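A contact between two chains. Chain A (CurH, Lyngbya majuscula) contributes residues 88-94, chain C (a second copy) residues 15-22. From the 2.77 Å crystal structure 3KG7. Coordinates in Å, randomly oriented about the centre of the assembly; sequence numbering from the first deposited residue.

Chain A 88-94: TQLMLHT
Chain C (15-22) KLELASTG

The most unusual feature of this contact is a side-chain amide, that of Gln89(A), hydrogen-bonded at two points to the main chain of chain C, almost as a peptide group would be. Gln89(A) NE2 donates to the carbonyl O of Glu17(C) at 2.5 Å, a very short and nearly straight bond (170° at the hydrogen), while Gln89(A) OE1 accepts from the backbone N of Ala19(C) at 2.9 Å and 157°. Glutamine suits this place because one planar amide offers a donor and an acceptor side by side, matching the carbonyl and the NH that flank Leu18(C). The side chain is m at chi1; chi2 at t (-177°) extends it and chi3 at 7° sets the amide plane. Gln89(A) CA lies 6.9 Å from Ala19(C) CA.

The strand of chain A, already under way before Thr88(A), carries extended backbone angles through these residues, with phi between -100° and -133° and psi between 108° and 143° from Thr88(A) to Leu92(A). In an extended strand successive side chains alternate in side, so the CA-to-CB bonds of Gln89(A) and Met91(A) point toward chain C, while Thr88(A) points away and Leu90(A) and Leu92(A) make no contact. Chain C comes in as a strand that begins earlier and includes Lys15(C) to Glu17(C); by Ala19(C) (-67/-35) and Ser20(C) (-71/-42) the backbone is helix-like, Thr21(C) follows at -110/-26, and Gly22(C), at 79/25, adopts a positive phi that favours glycine. The turn is fastened by Gly22(C) N donating to Leu18(C) O at 3.1 Å.

Two residues along, Met91(A), a selenomethionine, packs against this turn, with Met91(A) CA 7.5 Å from Ser20(C) CA. Chi angles of 166° (t), 90° (p) and 83° (p) fold the flexible side chain so that Met91(A) CE closely approaches the small side chain of Ser20(C), 3.4 Å from Ser20(C) CB, and makes an apolar contact with Leu18(C) CB at 4.3 Å. Ala19(C), whose CA-to-CB bond also points toward chain A, lies instead beside Gln89(A), with Ala19(C) CB 3.5 Å from Gln89(A) OE1. Leu18(C), m and t, is buried beside the amide, its CD2 4.2 Å from Gln89(A) OE1.

A water adds to the link, donating to Gln89(A) OE1 at 2.7 Å and accepting a weak bond from Ser20(C) N at 3.5 Å. At the far end His93(A), chi1 m, brings CE1 to 4.2 Å from Ser20(C) OG, an oblique approach to the ring. The contact buries 297 Å² in all, with Gln89(A) and Met91(A) contributing most.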

# COMPACT_ATOMS: atom_id res chain seq x y z
N THR A 88 8.92 3.37 -6.80
CA THR A 88 7.87 3.44 -7.82
C THR A 88 6.61 2.69 -7.38
O THR A 88 6.69 1.65 -6.71
CB THR A 88 8.39 2.87 -9.17
OG1 THR A 88 9.66 3.47 -9.47
CG2 THR A 88 7.43 3.18 -10.32
N GLN A 89 5.45 3.24 -7.74
CA GLN A 89 4.17 2.60 -7.44
C GLN A 89 3.27 2.59 -8.66
O GLN A 89 3.04 3.64 -9.27
CB GLN A 89 3.46 3.32 -6.31
CG GLN A 89 4.20 3.28 -4.99
CD GLN A 89 3.42 3.94 -3.87
OE1 GLN A 89 2.26 4.32 -4.05
NE2 GLN A 89 4.06 4.08 -2.70
N LEU A 90 2.79 1.40 -9.03
CA LEU A 90 1.74 1.27 -10.05
C LEU A 90 0.46 0.95 -9.31
O LEU A 90 0.38 -0.04 -8.59
CB LEU A 90 2.06 0.18 -11.07
CG LEU A 90 1.13 -0.04 -12.28
CD1 LEU A 90 1.82 -0.81 -13.40
CD2 LEU A 90 -0.19 -0.73 -11.93
N MSE A 91 -0.53 1.81 -9.46
CA MSE A 91 -1.80 1.66 -8.75
C MSE A 91 -2.91 1.18 -9.70
O MSE A 91 -3.26 1.87 -10.66
CB MSE A 91 -2.15 2.98 -8.05
CG MSE A 91 -3.57 3.10 -7.54
SE MSE A 91 -3.84 2.49 -5.71
CE MSE A 91 -3.27 4.08 -4.74
N LEU A 92 -3.41 -0.02 -9.43
CA LEU A 92 -4.51 -0.60 -10.21
C LEU A 92 -5.82 -0.41 -9.46
O LEU A 92 -6.07 -1.04 -8.42
CB LEU A 92 -4.25 -2.07 -10.53
CG LEU A 92 -5.35 -2.87 -11.26
CD1 LEU A 92 -5.39 -2.57 -12.76
CD2 LEU A 92 -5.18 -4.37 -11.03
N HIS A 93 -6.65 0.50 -9.97
CA HIS A 93 -7.88 0.87 -9.30
C HIS A 93 -8.91 -0.24 -9.39
O HIS A 93 -8.85 -1.09 -10.28
CB HIS A 93 -8.43 2.18 -9.87
CG HIS A 93 -7.66 3.38 -9.44
ND1 HIS A 93 -8.11 4.26 -8.47
CD2 HIS A 93 -6.44 3.84 -9.81
CE1 HIS A 93 -7.21 5.20 -8.28
NE2 HIS A 93 -6.19 4.97 -9.08
N THR A 94 -9.82 -0.26 -8.43
CA THR A 94 -10.89 -1.23 -8.45
C THR A 94 -11.84 -0.89 -9.60
O THR A 94 -12.07 0.29 -9.89
CB THR A 94 -11.63 -1.33 -7.10
OG1 THR A 94 -12.80 -2.14 -7.26
CG2 THR A 94 -12.05 0.05 -6.58
N LYS C 15 5.30 0.08 6.55
CA LYS C 15 4.70 1.35 6.18
C LYS C 15 4.70 1.52 4.67
O LYS C 15 5.75 1.40 4.03
CB LYS C 15 5.51 2.49 6.83
CG LYS C 15 4.85 3.84 6.75
CD LYS C 15 5.78 4.97 7.11
CE LYS C 15 4.97 6.24 7.35
NZ LYS C 15 5.79 7.47 7.55
N LEU C 16 3.53 1.81 4.10
CA LEU C 16 3.45 2.14 2.68
C LEU C 16 2.69 3.44 2.49
O LEU C 16 1.56 3.57 2.94
CB LEU C 16 2.79 1.01 1.89
CG LEU C 16 3.02 1.04 0.38
CD1 LEU C 16 4.50 0.96 0.03
CD2 LEU C 16 2.27 -0.10 -0.28
N GLU C 17 3.34 4.40 1.83
CA GLU C 17 2.70 5.67 1.48
C GLU C 17 2.16 5.62 0.06
O GLU C 17 2.90 5.38 -0.90
CB GLU C 17 3.70 6.82 1.64
CG GLU C 17 3.85 7.31 3.08
CD GLU C 17 5.11 8.14 3.32
OE1 GLU C 17 5.92 8.33 2.39
OE2 GLU C 17 5.30 8.59 4.47
N LEU C 18 0.86 5.86 -0.06
CA LEU C 18 0.19 5.74 -1.35
C LEU C 18 0.36 6.99 -2.16
O LEU C 18 0.01 8.08 -1.73
CB LEU C 18 -1.27 5.34 -1.17
CG LEU C 18 -1.37 3.97 -0.50
CD1 LEU C 18 -2.80 3.50 -0.51
CD2 LEU C 18 -0.46 2.95 -1.19
N ALA C 19 0.94 6.83 -3.34
CA ALA C 19 1.28 7.97 -4.16
C ALA C 19 0.03 8.68 -4.66
O ALA C 19 0.02 9.91 -4.76
CB ALA C 19 2.15 7.53 -5.31
N SER C 20 -1.01 7.90 -4.94
CA SER C 20 -2.24 8.39 -5.55
C SER C 20 -3.10 9.26 -4.61
O SER C 20 -3.61 10.31 -5.02
CB SER C 20 -3.03 7.19 -6.08
OG SER C 20 -4.43 7.34 -5.91
N THR C 21 -3.21 8.84 -3.36
CA THR C 21 -4.17 9.40 -2.41
C THR C 21 -3.54 10.23 -1.29
O THR C 21 -4.19 11.12 -0.71
CB THR C 21 -4.94 8.27 -1.73
OG1 THR C 21 -4.03 7.50 -0.93
CG2 THR C 21 -5.59 7.34 -2.76
N GLY C 22 -2.29 9.94 -0.96
CA GLY C 22 -1.66 10.47 0.25
C GLY C 22 -2.12 9.69 1.47
O GLY C 22 -2.12 10.21 2.59
O HOH W 1 0.01 4.65 -5.50